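Local coordinates for short chain dehydrogenase (Rhodopseudomonas palustris, PDB 3H7A), which belongs to the short-chain dehydrogenase/reductase family and may carry out NAD(P)-dependent redox chemistry on an unknown substrate, at residues K109-E112 and M113-A117; G141-A144 and S145-G149; S150-A153 and A154-S157. All blocks are in the same frame, centred on the assembly; numbering follows the deposited sequence. Where two conformers were deposited one is given.

Interaction 1. Residues K109-E112 and M113-A117; sequences KVWE and MACWA
Trp111 O takes two backbone N-H groups. Trp116 N reaches it at 2.8 Å, and this bond is nearly straight, with 168° at the hydrogen. Cys115 N shares the same oxygen at 3.0 Å and comes in more bent. The turn thus widens to the five-residue pi-type step, and a weak bond from Ala117 N to Glu112 O repeats that step. Before the widening the spacing is regular: Ala114 N bonds to Val110 O at 2.9 Å, and Met113 N to Lys109 O. Glu112 turns its carboxylate back to Arg108 in a salt bridge.

The two indoles meet beside the wide turn. Trp116 CB stands over one face of the six-membered ring of Trp111, 3.7 Å from its centroid, a CH-pi contact. The two ring systems meet obliquely, with Trp111 CH2 3.7 Å from Trp116 CE3. Cys115 SG, anti to its backbone N (chi1 -179°), makes an oblique sulfur-aromatic contact with the pyrrole ring of Trp111. Cys115 CB lies 3.5 Å from Trp111 CD1.

Trp111 also stacks on Trp111 of the second subunit. The arrangement is a pi-bulge in helix 104-132, one of the two long helices that build the dimer interface in classical short-chain dehydrogenases.

Interaction 2. Residues G141-A144 and S145-G149; sequences GATA and SLRGG
Residues 143-145 form a short 3-10 turn as the chain leaves strand 135-142 of the Rossmann fold. Ser145 N bonds to Ala142 O at 2.9 Å, from above the carbonyl plane. Thr143 O then takes two N-H groups. Leu146 N comes from above the plane at 2.9 Å, while Arg147 N, in the wider i+4 step that follows, lies nearly along the C=O axis at 3.1 Å. After Arg147 the chain is extended, and Gly148 and Gly149 bond to Gln167 and Ser168 of the second subunit.

Ser145 closes the turn from the other end. Its OG lies beside its own N (chi1 -53°) and accepts Ala142 N at 2.9 Å in an almost straight bond, 172° at the hydrogen. Putting an alanine here removes that oxygen, and would probably leave the Ala142 N-H without its acceptor and let the start of the turn shift against the strand. Ser145 OG also lies 3.5 Å from Gly141 CA, on the side where a CB would point, so a side chain there would probably be tight. Ser145 touches Lys159 of helix 153-173. Leu146 packs on Ile184 of strand 178-185 and Arg163 of helix 153-173. At the far end, Ala144 CA makes a CH...O contact with Arg147 O at 3.6 Å.

Interaction 3. Residues S150-A153 and A154-S157; sequences SGFA and AFAS
Phe152 O receives Ala156 N at 2.8 Å, with 160° at the hydrogen. This is the first regular backbone bond of the helix, and Phe152 sits at its N-cap. The next, from Ser157 N to Ala153 O, is longer at 3.2 Å and comes from above the carbonyl plane.

A phenylalanine side chain cannot accept the N-H groups at the helix start. Water does this instead. Water 1 accepts Ala154 N at 3.1 Å, and water 2 accepts Phe155 N at 2.9 Å. Both waters lie near Gly151 O. The link from water 1 to it is 2.9 Å and that from water 2 is weak, and neither donation is certain because other acceptors compete for the protons. Gly151 has a positive phi of 97°, and a CB there would run into the carbonyl oxygen of Ser150.

The two phenyl rings touch loosely. Phe152 CD1 comes to the edge of the Phe155 ring, near its plane, 4.3 Å from Phe155 CD2. The Phe155 ring also packs on Ala144. Ala156 CB points back toward 150-153, 3.2 Å from Phe152 O. Ser157 OG bonds to Gly161 O of the second subunit.

Phe155 apparently stands where the tyrosine of the Tyr-x-x-x-Lys motif is found in classical short-chain dehydrogenases. The turn starts helix 153-173, which follows strand 135-142. Ala154 and Ser157 pack on Phe107 of helix 104-132, Phe152 touches Asn94 and Asn96 of a loop, and Ala153 lies against Ser168 of the second subunit.

In the fold
The three contacts follow one another along the chain and all meet the second subunit. Interactions 1 and 3 are buried. Interaction 1 lies within helix 104-132, interaction 3 at the start of helix 153-173. They touch where Val110 CG1 packs on Ala154 O and Phe155 CA. Interaction 2 is partly buried, in the loop that joins strand 135-142 to helix 153-173. It meets interaction 3 through Ala144 and Gly148, which press on Phe155 and Ala156. It does not touch interaction 1; the nearest atoms are about 8 Å apart. Chemistry follows place: indole packing in mid-helix, a serine hydroxyl in the turn after the strand, and water at the helix start.

Interaction 1. Residues K109-E112 and M113-A117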
ATOM      1  N   LYS B 109       4.365  -4.988  26.844  1.00 20.45           N
ATOM      2  CA  LYS B 109       4.277  -6.468  26.804  1.00 24.55           C
ATOM      3  C   LYS B 109       3.962  -6.991  25.412  1.00 25.35           C
ATOM      4  O   LYS B 109       4.556  -7.988  24.975  1.00 19.62           O
ATOM      5  CB  LYS B 109       3.215  -7.002  27.783  1.00 17.93           C
ATOM      6  CG  LYS B 109       3.156  -8.547  27.970  1.00 38.40           C
ATOM      7  CD  LYS B 109       1.925  -9.029  28.807  1.00 46.09           C
ATOM      8  CE  LYS B 109       0.809  -9.719  27.968  1.00 55.42           C
ATOM      9  NZ  LYS B 109      -0.217  -8.813  27.324  1.00 52.55           N
ATOM     10  N   VAL B 110       3.017  -6.341  24.728  1.00 22.80           N
ATOM     11  CA  VAL B 110       2.666  -6.740  23.358  1.00 18.50           C
ATOM     12  C   VAL B 110       3.855  -6.515  22.418  1.00 20.51           C
ATOM     13  O   VAL B 110       4.175  -7.380  21.605  1.00 20.60           O
ATOM     14  CB  VAL B 110       1.370  -6.047  22.879  1.00 20.74           C
ATOM     15  CG1 VAL B 110       1.146  -6.245  21.396  1.00 19.03           C
ATOM     16  CG2 VAL B 110       0.205  -6.620  23.657  1.00 19.81           C
ATOM     17  N   TRP B 111       4.555  -5.390  22.572  1.00 20.18           N
ATOM     18  CA  TRP B 111       5.784  -5.192  21.822  1.00 18.05           C
ATOM     19  C   TRP B 111       6.879  -6.241  22.123  1.00 26.16           C
ATOM     20  O   TRP B 111       7.519  -6.767  21.195  1.00 24.58           O
ATOM     21  CB  TRP B 111       6.331  -3.798  22.069  1.00 19.03           C
ATOM     22  CG  TRP B 111       7.654  -3.576  21.400  1.00 20.61           C
ATOM     23  CD1 TRP B 111       7.866  -3.277  20.083  1.00 20.23           C
ATOM     24  CD2 TRP B 111       8.952  -3.635  22.013  1.00 22.05           C
ATOM     25  NE1 TRP B 111       9.216  -3.156  19.836  1.00 23.26           N
ATOM     26  CE2 TRP B 111       9.904  -3.360  21.001  1.00 21.71           C
ATOM     27  CE3 TRP B 111       9.400  -3.888  23.322  1.00 25.79           C
ATOM     28  CZ2 TRP B 111      11.278  -3.318  21.254  1.00 24.89           C
ATOM     29  CZ3 TRP B 111      10.768  -3.848  23.577  1.00 22.10           C
ATOM     30  CH2 TRP B 111      11.692  -3.564  22.542  1.00 23.56           C
ATOM     31  N   GLU B 112       7.093  -6.547  23.406  1.00 25.76           N
ATOM     32  CA  GLU B 112       8.110  -7.532  23.805  1.00 21.76           C
ATOM     33  C   GLU B 112       7.844  -8.901  23.191  1.00 19.89           C
ATOM     34  O   GLU B 112       8.763  -9.558  22.713  1.00 23.91           O
ATOM     35  CB  GLU B 112       8.201  -7.675  25.326  1.00 16.26           C
ATOM     36  CG  GLU B 112       8.707  -6.432  26.062  1.00 25.04           C
ATOM     37  CD  GLU B 112       8.741  -6.610  27.583  1.00 33.54           C
ATOM     38  OE1 GLU B 112       8.113  -7.557  28.123  1.00 32.77           O
ATOM     39  OE2 GLU B 112       9.408  -5.789  28.238  1.00 37.73           O
ATOM     40  N   MET B 113       6.573  -9.288  23.189  1.00 20.62           N
ATOM     41  CA  MET B 113       6.145 -10.609  22.731  0.50 21.35           C
ATOM     42  C   MET B 113       6.089 -10.702  21.196  1.00 23.54           C
ATOM     43  O   MET B 113       6.616 -11.647  20.611  1.00 23.30           O
ATOM     44  CB  MET B 113       4.781 -10.941  23.368  0.50 25.52           C
ATOM     45  CG  MET B 113       4.262 -12.372  23.201  0.50 35.64           C
ATOM     46  SD  MET B 113       4.686 -13.600  24.478  0.50 44.89           S
ATOM     47  CE  MET B 113       6.317 -14.100  23.970  0.50 34.51           C
ATOM     48  N   ALA B 114       5.454  -9.718  20.555  1.00 21.22           N
ATOM     49  CA  ALA B 114       5.137  -9.782  19.118  1.00 21.79           C
ATOM     50  C   ALA B 114       6.119  -9.105  18.161  1.00 14.28           C
ATOM     51  O   ALA B 114       6.025  -9.285  16.951  1.00 19.76           O
ATOM     52  CB  ALA B 114       3.733  -9.223  18.882  1.00 18.87           C
ATOM     53  N   CYS B 115       7.028  -8.299  18.693  1.00 22.64           N
ATOM     54  CA  CYS B 115       7.921  -7.533  17.854  1.00 17.39           C
ATOM     55  C   CYS B 115       9.399  -7.713  18.233  1.00 17.78           C
ATOM     56  O   CYS B 115      10.215  -8.111  17.400  1.00 24.89           O
ATOM     57  CB  CYS B 115       7.548  -6.056  17.898  1.00 19.55           C
ATOM     58  SG  CYS B 115       8.661  -5.102  16.827  1.00 17.84           S
ATOM     59  N   TRP B 116       9.711  -7.415  19.496  1.00 22.84           N
ATOM     60  CA  TRP B 116      11.038  -7.577  20.079  1.00 19.10           C
ATOM     61  C   TRP B 116      11.484  -9.019  19.943  1.00 23.54           C
ATOM     62  O   TRP B 116      12.563  -9.295  19.446  1.00 19.73           O
ATOM     63  CB  TRP B 116      11.003  -7.158  21.555  1.00 24.93           C
ATOM     64  CG  TRP B 116      12.168  -7.644  22.393  1.00 25.23           C
ATOM     65  CD1 TRP B 116      12.143  -8.620  23.353  1.00 21.45           C
ATOM     66  CD2 TRP B 116      13.520  -7.166  22.341  1.00 21.57           C
ATOM     67  NE1 TRP B 116      13.399  -8.781  23.896  1.00 25.11           N
ATOM     68  CE2 TRP B 116      14.259  -7.901  23.294  1.00 21.82           C
ATOM     69  CE3 TRP B 116      14.176  -6.189  21.583  1.00 27.95           C
ATOM     70  CZ2 TRP B 116      15.620  -7.691  23.503  1.00 28.61           C
ATOM     71  CZ3 TRP B 116      15.524  -5.976  21.795  1.00 25.42           C
ATOM     72  CH2 TRP B 116      16.235  -6.728  22.748  1.00 18.81           C
ATOM     73  N   ALA B 117      10.611  -9.937  20.319  1.00 18.17           N
ATOM     74  CA  ALA B 117      10.929 -11.356  20.238  1.00 22.22           C
ATOM     75  C   ALA B 117      11.242 -11.787  18.814  1.00 22.16           C
ATOM     76  O   ALA B 117      12.104 -12.647  18.591  1.00 30.24           O
ATOM     77  CB  ALA B 117       9.795 -12.154  20.782  1.00 22.49           C
TER

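Interaction 2. Residues G141-A144 and S145-G149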
ATOM      1  N   GLY B 141       2.396 -12.847  10.263  1.00 20.83           N
ATOM      2  CA  GLY B 141       1.744 -11.540  10.390  1.00 17.77           C
ATOM      3  C   GLY B 141       0.240 -11.661  10.495  1.00 24.05           C
ATOM      4  O   GLY B 141      -0.297 -12.761  10.491  1.00 19.32           O
ATOM      5  N   ALA B 142      -0.443 -10.522  10.587  1.00 20.62           N
ATOM      6  CA  ALA B 142      -1.901 -10.496  10.740  1.00 19.16           C
ATOM      7  C   ALA B 142      -2.377  -9.319   9.921  1.00 20.50           C
ATOM      8  O   ALA B 142      -1.547  -8.572   9.404  1.00 22.14           O
ATOM      9  CB  ALA B 142      -2.261 -10.279  12.215  1.00 19.16           C
ATOM     10  N   THR B 143      -3.690  -9.098   9.830  1.00 22.21           N
ATOM     11  CA  THR B 143      -4.177  -7.880   9.177  1.00 24.70           C
ATOM     12  C   THR B 143      -3.718  -6.642   9.947  1.00 22.41           C
ATOM     13  O   THR B 143      -3.507  -5.576   9.345  1.00 26.73           O
ATOM     14  CB  THR B 143      -5.700  -7.831   9.042  1.00 27.71           C
ATOM     15  OG1 THR B 143      -6.290  -7.971  10.329  1.00 41.80           O
ATOM     16  CG2 THR B 143      -6.192  -8.932   8.144  1.00 30.73           C
ATOM     17  N   ALA B 144      -3.545  -6.792  11.266  1.00 19.40           N
ATOM     18  CA  ALA B 144      -3.024  -5.712  12.098  1.00 17.97           C
ATOM     19  C   ALA B 144      -1.562  -5.398  11.745  1.00 18.27           C
ATOM     20  O   ALA B 144      -1.054  -4.377  12.172  1.00 21.09           O
ATOM     21  CB  ALA B 144      -3.177  -6.025  13.578  1.00 16.03           C
ATOM     22  N   SER B 145      -0.913  -6.246  10.929  1.00 13.83           N
ATOM     23  CA  SER B 145       0.391  -5.892  10.330  1.00 18.58           C
ATOM     24  C   SER B 145       0.312  -4.812   9.265  1.00 22.91           C
ATOM     25  O   SER B 145       1.325  -4.164   8.959  1.00 21.57           O
ATOM     26  CB  SER B 145       1.079  -7.111   9.715  1.00 16.45           C
ATOM     27  OG  SER B 145       1.145  -8.144  10.665  1.00 17.65           O
ATOM     28  N   LEU B 146      -0.886  -4.623   8.709  1.00 21.46           N
ATOM     29  CA  LEU B 146      -1.084  -3.782   7.531  1.00 16.78           C
ATOM     30  C   LEU B 146      -1.887  -2.509   7.796  1.00 17.91           C
ATOM     31  O   LEU B 146      -1.597  -1.469   7.206  1.00 18.10           O
ATOM     32  CB  LEU B 146      -1.739  -4.581   6.402  1.00 22.46           C
ATOM     33  CG  LEU B 146      -1.034  -5.853   5.928  1.00 25.98           C
ATOM     34  CD1 LEU B 146      -1.914  -6.581   4.939  1.00 26.12           C
ATOM     35  CD2 LEU B 146       0.299  -5.505   5.308  1.00 19.36           C
ATOM     36  N   ARG B 147      -2.880  -2.600   8.680  1.00 18.12           N
ATOM     37  CA  ARG B 147      -3.684  -1.435   9.076  1.00 21.22           C
ATOM     38  C   ARG B 147      -4.069  -1.484  10.553  1.00 19.91           C
ATOM     39  O   ARG B 147      -4.323  -2.546  11.103  1.00 17.62           O
ATOM     40  CB  ARG B 147      -4.921  -1.276   8.188  1.00 30.93           C
ATOM     41  CG  ARG B 147      -5.822  -2.471   8.136  1.00 37.28           C
ATOM     42  CD  ARG B 147      -6.704  -2.417   6.897  1.00 55.56           C
ATOM     43  NE  ARG B 147      -7.032  -3.773   6.458  1.00 65.15           N
ATOM     44  CZ  ARG B 147      -6.389  -4.440   5.498  1.00 64.05           C
ATOM     45  NH1 ARG B 147      -5.381  -3.882   4.831  1.00 59.62           N
ATOM     46  NH2 ARG B 147      -6.768  -5.673   5.198  1.00 62.84           N
ATOM     47  N   GLY B 148      -4.109  -0.324  11.197  1.00 19.82           N
ATOM     48  CA  GLY B 148      -4.473  -0.255  12.603  1.00 20.93           C
ATOM     49  C   GLY B 148      -5.899   0.225  12.824  1.00 22.97           C
ATOM     50  O   GLY B 148      -6.198   1.395  12.633  1.00 33.07           O
ATOM     51  N   GLY B 149      -6.776  -0.677  13.233  1.00 26.44           N
ATOM     52  CA  GLY B 149      -8.162  -0.313  13.509  1.00 27.54           C
ATOM     53  C   GLY B 149      -8.358   0.248  14.899  1.00 29.43           C
ATOM     54  O   GLY B 149      -7.416   0.314  15.690  1.00 25.71           O
TER

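Interaction 3. Residues S150-A153 and A154-S157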
ATOM      1  N   SER B 150      -9.590   0.645  15.199  1.00 23.47           N
ATOM      2  CA  SER B 150      -9.925   1.189  16.501  1.00 26.20           C
ATOM      3  C   SER B 150      -9.746   0.132  17.589  1.00 25.28           C
ATOM      4  O   SER B 150     -10.286  -0.977  17.509  1.00 24.63           O
ATOM      5  CB  SER B 150     -11.358   1.712  16.493  1.00 29.96           C
ATOM      6  OG  SER B 150     -11.741   2.181  17.767  1.00 31.94           O
ATOM      7  N   GLY B 151      -8.963   0.479  18.600  1.00 16.97           N
ATOM      8  CA  GLY B 151      -8.746  -0.401  19.738  1.00 17.94           C
ATOM      9  C   GLY B 151      -7.458  -1.192  19.583  1.00 21.83           C
ATOM     10  O   GLY B 151      -7.018  -1.857  20.522  1.00 25.46           O
ATOM     11  N   PHE B 152      -6.845  -1.112  18.403  1.00 20.15           N
ATOM     12  CA  PHE B 152      -5.690  -1.961  18.092  1.00 11.59           C
ATOM     13  C   PHE B 152      -4.319  -1.291  18.196  1.00 19.38           C
ATOM     14  O   PHE B 152      -3.341  -1.839  17.660  1.00 17.78           O
ATOM     15  CB  PHE B 152      -5.871  -2.583  16.708  1.00 12.97           C
ATOM     16  CG  PHE B 152      -6.896  -3.671  16.670  1.00 22.01           C
ATOM     17  CD1 PHE B 152      -6.686  -4.853  17.357  1.00 26.35           C
ATOM     18  CD2 PHE B 152      -8.060  -3.512  15.944  1.00 30.77           C
ATOM     19  CE1 PHE B 152      -7.638  -5.862  17.339  1.00 25.38           C
ATOM     20  CE2 PHE B 152      -9.024  -4.520  15.908  1.00 35.35           C
ATOM     21  CZ  PHE B 152      -8.813  -5.692  16.606  1.00 26.43           C
ATOM     22  N   ALA B 153      -4.223  -0.145  18.881  1.00 16.78           N
ATOM     23  CA  ALA B 153      -2.932   0.579  18.945  1.00 19.07           C
ATOM     24  C   ALA B 153      -1.752  -0.248  19.445  1.00 20.72           C
ATOM     25  O   ALA B 153      -0.672  -0.179  18.856  1.00 21.27           O
ATOM     26  CB  ALA B 153      -3.046   1.910  19.726  1.00 15.94           C
ATOM     27  N   ALA B 154      -1.949  -1.049  20.493  1.00 21.06           N
ATOM     28  CA  ALA B 154      -0.840  -1.859  21.001  1.00 13.59           C
ATOM     29  C   ALA B 154      -0.480  -3.014  20.068  1.00 20.76           C
ATOM     30  O   ALA B 154       0.699  -3.240  19.789  1.00 20.69           O
ATOM     31  CB  ALA B 154      -1.115  -2.372  22.425  1.00 19.54           C
ATOM     32  N   PHE B 155      -1.489  -3.757  19.624  1.00 18.33           N
ATOM     33  CA  PHE B 155      -1.268  -4.920  18.760  1.00 19.98           C
ATOM     34  C   PHE B 155      -0.747  -4.556  17.358  1.00 19.03           C
ATOM     35  O   PHE B 155       0.232  -5.144  16.881  1.00 16.82           O
ATOM     36  CB  PHE B 155      -2.556  -5.752  18.677  1.00 17.90           C
ATOM     37  CG  PHE B 155      -2.405  -7.067  17.954  1.00 21.03           C
ATOM     38  CD1 PHE B 155      -1.418  -7.973  18.312  1.00 28.63           C
ATOM     39  CD2 PHE B 155      -3.265  -7.404  16.913  1.00 19.60           C
ATOM     40  CE1 PHE B 155      -1.286  -9.199  17.637  1.00 20.85           C
ATOM     41  CE2 PHE B 155      -3.139  -8.627  16.230  1.00 21.76           C
ATOM     42  CZ  PHE B 155      -2.153  -9.530  16.607  1.00 21.77           C
ATOM     43  N   ALA B 156      -1.390  -3.588  16.703  1.00 14.95           N
ATOM     44  CA  ALA B 156      -0.972  -3.151  15.389  1.00 18.44           C
ATOM     45  C   ALA B 156       0.436  -2.533  15.457  1.00 20.61           C
ATOM     46  O   ALA B 156       1.235  -2.730  14.542  1.00 15.30           O
ATOM     47  CB  ALA B 156      -1.975  -2.159  14.795  1.00 18.36           C
ATOM     48  N   SER B 157       0.758  -1.831  16.542  1.00 15.59           N
ATOM     49  CA  SER B 157       2.102  -1.217  16.642  1.00 13.86           C
ATOM     50  C   SER B 157       3.189  -2.273  16.597  1.00 18.01           C
ATOM     51  O   SER B 157       4.177  -2.147  15.862  1.00 18.19           O
ATOM     52  CB  SER B 157       2.258  -0.400  17.906  1.00 16.68           C
ATOM     53  OG  SER B 157       3.511   0.256  17.882  1.00 15.71           O
TER
HETATM   54  O   HOH W   1      -4.696  -1.059  22.008  1.00 20.16           O
HETATM   55  O   HOH W   2      -4.111  -3.662  20.894  1.00 25.21           O